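Local structure of endoglucanase (Ruminococcus champanellensis, 6WQV) at residues 216-219 / 220-223; 265-268 / 269-273; 304-307 / 308-311. The protein probably hydrolyses internal beta-linkages of cellulose and related plant polysaccharides such as xylan, as a broad-specificity endoglucanase of glycoside hydrolase family 5. All coordinates share one frame; numbering follows the deposited sequence.

Contact 1: 216-219 / 220-223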
# COMPACT_ATOMS: atom_id res chain seq x y z
N SER A 216 -2.06 -3.08 10.60
CA SER A 216 -3.02 -2.61 11.58
C SER A 216 -2.31 -1.86 12.69
O SER A 216 -1.21 -2.23 13.12
CB SER A 216 -3.80 -3.77 12.19
OG SER A 216 -4.63 -3.35 13.26
N CYS A 217 -2.96 -0.80 13.18
CA CYS A 217 -2.52 -0.07 14.35
C CYS A 217 -3.45 -0.43 15.50
O CYS A 217 -4.63 -0.05 15.50
CB CYS A 217 -2.54 1.43 14.10
SG CYS A 217 -1.92 2.38 15.50
N SER A 218 -2.93 -1.20 16.45
CA SER A 218 -3.58 -1.50 17.71
C SER A 218 -2.47 -1.65 18.73
O SER A 218 -1.29 -1.79 18.37
CB SER A 218 -4.39 -2.79 17.63
OG SER A 218 -3.52 -3.90 17.51
N SER A 219 -2.83 -1.65 20.01
CA SER A 219 -1.84 -1.85 21.06
C SER A 219 -1.06 -3.14 20.83
O SER A 219 0.16 -3.18 20.98
CB SER A 219 -2.53 -1.89 22.42
OG SER A 219 -3.24 -0.69 22.65
N THR A 220 -1.77 -4.20 20.44
CA THR A 220 -1.14 -5.50 20.26
C THR A 220 -0.09 -5.47 19.15
O THR A 220 1.03 -5.96 19.33
CB THR A 220 -2.22 -6.54 19.97
OG1 THR A 220 -3.13 -6.61 21.08
CG2 THR A 220 -1.60 -7.89 19.72
N THR A 221 -0.44 -4.89 18.00
CA THR A 221 0.49 -4.92 16.88
C THR A 221 1.60 -3.89 17.02
O THR A 221 2.70 -4.11 16.51
CB THR A 221 -0.26 -4.68 15.56
OG1 THR A 221 -0.84 -3.37 15.58
CG2 THR A 221 -1.34 -5.72 15.34
N VAL A 222 1.32 -2.77 17.69
CA VAL A 222 2.35 -1.74 17.88
C VAL A 222 3.37 -2.18 18.92
O VAL A 222 4.59 -2.04 18.71
CB VAL A 222 1.69 -0.40 18.25
CG1 VAL A 222 2.74 0.61 18.69
CG2 VAL A 222 0.89 0.15 17.08
N ASN A 223 2.91 -2.72 20.04
CA ASN A 223 3.82 -3.06 21.13
C ASN A 223 4.83 -4.12 20.71
O ASN A 223 5.97 -4.11 21.19
CB ASN A 223 3.04 -3.51 22.36
CG ASN A 223 2.36 -2.34 23.06
OD1 ASN A 223 2.74 -1.19 22.88
ND2 ASN A 223 1.35 -2.64 23.88
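Thr221 OG1 gives its proton to Ser216 O at 2.7 Å and, at the same time, accepts from Ser218 N at 3.1 Å. One hydroxyl thus ties together two backbone groups of the residues that precede the helix. The donor to Ser216 stands well above the plane of that carbonyl, 52° out of it, and does not lie on a lone pair. Thr221 can do this because its OG1 sits between its own backbone N and carbonyl carbon (chi1 63°), the rotamer that turns the oxygen back toward the residues before the helix.

Ser218 answers in kind. Ser218 OG, at the N-cap position, accepts from Thr221 N at 3.3 Å, a long but nearly straight bond. With Ser218 N held by the Thr221 side chain and Thr221 N held by the Ser218 side chain, the pair forms a capping box, which gives an amide of the first turn a side-chain acceptor. Regular helical bonding starts at once: Val222 N bonds to Ser218 O and Asn223 N to Ser219 O, both at 2.9 Å.

Outward from these hydrogen bonds the packing is light. Cys217 SG lies 3.9 Å from Val222 CG2, the one apolar side-chain touch here, while Val222 CG2 also rests close against Ser218 O at 3.2 Å.

The turn follows strand 208-211 of the (beta/alpha)8 barrel and starts the short helix 219-223 at the surface. Ser216 O has a second partner, Thr212 OG1, near the end of that strand. Cys217 and Val222 face helix 263-278, where Cys217 meets Ile273 and Ser276, and Val222 meets Ser276 and Phe277.

Contact 2: 265-268 / 269-273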
# COMPACT_ATOMS: atom_id res chain seq x y z
N GLN A 265 -14.69 9.67 17.22
CA GLN A 265 -14.07 8.35 17.15
C GLN A 265 -13.00 8.32 16.08
O GLN A 265 -11.96 7.66 16.25
CB GLN A 265 -15.13 7.27 16.91
CG GLN A 265 -14.57 5.85 16.95
CD GLN A 265 -13.67 5.59 18.16
OE1 GLN A 265 -14.02 5.90 19.30
NE2 GLN A 265 -12.49 5.03 17.90
N LEU A 266 -13.20 9.06 14.99
CA LEU A 266 -12.19 9.17 13.95
C LEU A 266 -10.97 9.93 14.45
O LEU A 266 -9.83 9.54 14.16
CB LEU A 266 -12.81 9.89 12.76
CG LEU A 266 -12.00 9.95 11.47
CD1 LEU A 266 -11.55 8.57 11.06
CD2 LEU A 266 -12.86 10.60 10.40
N GLN A 267 -11.18 10.99 15.22
CA GLN A 267 -10.05 11.69 15.82
C GLN A 267 -9.24 10.75 16.71
O GLN A 267 -8.01 10.76 16.67
CB GLN A 267 -10.55 12.90 16.62
CG GLN A 267 -9.46 13.70 17.30
CD GLN A 267 -9.07 13.15 18.66
OE1 GLN A 267 -9.90 12.58 19.37
NE2 GLN A 267 -7.81 13.32 19.04
N TRP A 268 -9.93 9.92 17.50
CA TRP A 268 -9.21 9.00 18.38
C TRP A 268 -8.39 8.01 17.57
O TRP A 268 -7.22 7.76 17.87
CB TRP A 268 -10.21 8.26 19.27
CG TRP A 268 -9.54 7.35 20.25
CD1 TRP A 268 -9.15 7.67 21.52
CD2 TRP A 268 -9.18 5.97 20.06
NE1 TRP A 268 -8.57 6.58 22.13
CE2 TRP A 268 -8.58 5.52 21.25
CE3 TRP A 268 -9.31 5.07 18.99
CZ2 TRP A 268 -8.10 4.22 21.41
CZ3 TRP A 268 -8.84 3.78 19.15
CH2 TRP A 268 -8.25 3.37 20.35
N THR A 269 -9.00 7.43 16.53
CA THR A 269 -8.31 6.43 15.72
C THR A 269 -7.07 7.01 15.07
O THR A 269 -5.99 6.40 15.10
CB THR A 269 -9.29 5.89 14.68
OG1 THR A 269 -10.34 5.19 15.36
CG2 THR A 269 -8.58 4.97 13.70
N LEU A 270 -7.18 8.20 14.48
CA LEU A 270 -6.03 8.79 13.79
C LEU A 270 -4.98 9.26 14.79
O LEU A 270 -3.78 9.12 14.54
CB LEU A 270 -6.49 9.91 12.86
CG LEU A 270 -7.39 9.41 11.73
CD1 LEU A 270 -7.96 10.56 10.91
CD2 LEU A 270 -6.66 8.44 10.81
N GLN A 271 -5.42 9.79 15.94
CA GLN A 271 -4.48 10.16 16.99
C GLN A 271 -3.68 8.96 17.48
O GLN A 271 -2.51 9.10 17.84
CB GLN A 271 -5.25 10.79 18.16
CG GLN A 271 -4.40 11.21 19.33
CD GLN A 271 -5.22 11.83 20.46
OE1 GLN A 271 -5.13 13.03 20.72
NE2 GLN A 271 -6.04 11.02 21.12
N GLU A 272 -4.29 7.76 17.47
CA GLU A 272 -3.56 6.57 17.91
C GLU A 272 -2.42 6.25 16.95
O GLU A 272 -1.34 5.81 17.38
CB GLU A 272 -4.51 5.38 18.01
CG GLU A 272 -5.42 5.42 19.22
CD GLU A 272 -4.66 5.34 20.52
OE1 GLU A 272 -4.10 4.27 20.82
OE2 GLU A 272 -4.61 6.36 21.24
N ILE A 273 -2.64 6.42 15.65
CA ILE A 273 -1.56 6.24 14.68
C ILE A 273 -0.44 7.24 14.95
O ILE A 273 0.75 6.89 14.96
CB ILE A 273 -2.09 6.34 13.24
CG1 ILE A 273 -3.16 5.26 13.01
CG2 ILE A 273 -0.96 6.23 12.24
CD1 ILE A 273 -3.94 5.40 11.71
O HOH W 1 -6.09 8.23 20.50
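Thr269 N bonds to Gln265 O at 3.0 Å, an i to i+4 step of helix 263-278, one of the helices that surround the (beta/alpha)8 barrel. The Thr269 hydroxyl oxygen, OG1, also comes within 3.1 Å of Gln265 O, and the Gln265 side-chain amide bends round toward Thr269 OG1. The Thr269 side chain reaches Ser242 and Ser244 in the loop after strand 236-241.

Leu270 belongs to the buried side. It lies alongside Leu266 and points the same way, the CD1 methyls of Leu266 and Leu270 being 4.1 Å apart. Both leucines press on Tyr307 of helix 297-313, and Leu270 also packs on Ile286 of strand 284-289.

Gln271 runs out extended beside Gln267, with the two amide planes nearly perpendicular. The amide nitrogen of Gln267 is hydrogen-bonded to Tyr314 OH, beyond this pair, and the Gln271 side chain touches Tyr314 too.

Glu272 turns back over the indole of Trp268. Glu272 CG, placed beside the backbone N by chi1 -75° and followed by a bend at chi2 (-64°), stands 3.5 Å from the centroid of the six-membered ring of Trp268 and almost exactly on the ring normal, a CH-pi contact. The carboxylate beyond it is stacked nearly parallel to the indole, 8° between the planes. The aliphatic part of Glu272 thus lies over one face of the exposed Trp268 ring.

Ile273, next in sequence, packs on Val284 and Ile286 of strand 284-289. A water over the same indole face bridges the Trp268 carbonyl and two side chains: it donates to Trp268 O, accepts from Gln271 NE2 at 2.9 Å, and donates to Glu272 OE2 at 2.5 Å.

Contact 3: 304-307 / 308-311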
# COMPACT_ATOMS: atom_id res chain seq x y z
N GLY A 304 -15.13 12.14 4.60
CA GLY A 304 -13.89 12.39 3.87
C GLY A 304 -13.25 13.71 4.21
O GLY A 304 -12.02 13.80 4.34
N GLU A 305 -14.05 14.78 4.34
CA GLU A 305 -13.49 16.06 4.74
C GLU A 305 -12.78 15.93 6.08
O GLU A 305 -11.67 16.43 6.26
CB GLU A 305 -14.60 17.11 4.88
CG GLU A 305 -15.39 17.43 3.63
CD GLU A 305 -16.47 18.46 3.89
OE1 GLU A 305 -17.11 18.41 4.97
OE2 GLU A 305 -16.69 19.33 3.03
N ASN A 306 -13.42 15.25 7.04
CA ASN A 306 -12.85 15.17 8.38
C ASN A 306 -11.66 14.22 8.43
O ASN A 306 -10.69 14.48 9.16
CB ASN A 306 -13.94 14.78 9.37
CG ASN A 306 -14.80 15.95 9.74
OD1 ASN A 306 -14.40 16.79 10.55
ND2 ASN A 306 -15.99 16.03 9.14
N TYR A 307 -11.71 13.11 7.69
CA TYR A 307 -10.58 12.19 7.67
C TYR A 307 -9.30 12.91 7.25
O TYR A 307 -8.28 12.88 7.95
CB TYR A 307 -10.89 11.00 6.75
CG TYR A 307 -9.98 9.78 6.94
CD1 TYR A 307 -8.64 9.86 6.64
CD2 TYR A 307 -10.49 8.58 7.41
CE1 TYR A 307 -7.81 8.77 6.81
CE2 TYR A 307 -9.67 7.49 7.59
CZ TYR A 307 -8.33 7.59 7.29
OH TYR A 307 -7.49 6.52 7.44
N LEU A 308 -9.34 13.62 6.11
CA LEU A 308 -8.15 14.29 5.61
C LEU A 308 -7.74 15.45 6.51
O LEU A 308 -6.54 15.69 6.72
CB LEU A 308 -8.36 14.76 4.18
CG LEU A 308 -8.11 13.74 3.07
CD1 LEU A 308 -6.64 13.32 3.01
CD2 LEU A 308 -8.98 12.51 3.21
N ARG A 309 -8.72 16.20 7.05
CA ARG A 309 -8.40 17.30 7.94
C ARG A 309 -7.68 16.80 9.18
O ARG A 309 -6.65 17.35 9.59
CB ARG A 309 -9.67 18.07 8.34
CG ARG A 309 -9.45 19.26 9.29
CD ARG A 309 -10.75 19.91 9.81
NE ARG A 309 -11.60 18.94 10.48
CZ ARG A 309 -11.41 18.52 11.72
NH1 ARG A 309 -10.41 19.00 12.44
NH2 ARG A 309 -12.24 17.62 12.25
N ILE A 310 -8.22 15.75 9.80
CA ILE A 310 -7.60 15.22 11.02
C ILE A 310 -6.24 14.61 10.71
O ILE A 310 -5.26 14.84 11.43
CB ILE A 310 -8.55 14.23 11.71
CG1 ILE A 310 -9.83 14.93 12.18
CG2 ILE A 310 -7.86 13.60 12.90
CD1 ILE A 310 -10.95 13.97 12.57
N ALA A 311 -6.15 13.81 9.64
CA ALA A 311 -4.87 13.21 9.28
C ALA A 311 -3.81 14.28 9.06
O ALA A 311 -2.70 14.18 9.59
CB ALA A 311 -5.03 12.30 8.05
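Asn306 and Arg309 meet side by side on helix 297-313, the helix of the beta-alpha-beta unit that joins strands 284-289 and 318-322 of the (beta/alpha)8 barrel. Arg309 marks the looser, solvent side. Its chain leaves the helix extended, with CG anti to the backbone N (chi1 180°), then bends at chi3 and brings NH2 back to Asn306.

The packed side is made by Tyr307, Leu308, Ile310 and Ala311. Tyr307 stacks its ring on Phe289, and its hydroxyl is bound by Ser242 O. Leu308 CD2 folds back to 3.5 Å from Gly304 O and 4.3 Å from Tyr307 CB. Ile310 packs on Leu270 of helix 263-278. Ala311 CB lies 3.3 Å from Tyr307 O, and Tyr307, Leu308 and Ala311 all touch Cys318. The backbone bonds of this turn are regular, from the nearly straight Leu308 N to Gly304 O at 3.2 Å to Ala311 N on Tyr307 O at 2.9 Å.

Asn306 stands between the two sides: buried itself, it gives ND2 to Leu302 O one turn earlier and offers OD1 to the arginine. An alanine here is likely to leave the Arg309 guanidinium without this acceptor and more at liberty to swing, and to take from Leu302 O its side-chain donor. The amide and guanidinium planes stand 84° apart, yet Arg309 NH2 reaches Asn306 OD1 in the carbonyl plane at 2.9 Å, with an N-H...O angle of 172°.

Contacts 2 and 3 lie on adjacent barrel helices, 263-278 and 297-313, with centres about 11 Å apart, and share an apolar seam in which Leu270 CD1 meets Ile310 CG2 at 3.6 Å. Contact 3 is the more buried; contact 2 is divided between that seam and an outer face with a bridging water. Contact 1, at the surface, touches contact 2 through Cys217 SG but stays about 10 Å from contact 3 at the nearest atoms. Their chemistry follows their place: serine and threonine hydroxyls bind backbone groups where a helix begins, ring, carboxylate and water meet on an outer helix face, and a side-chain amide holds an arginine where buried and exposed sides join.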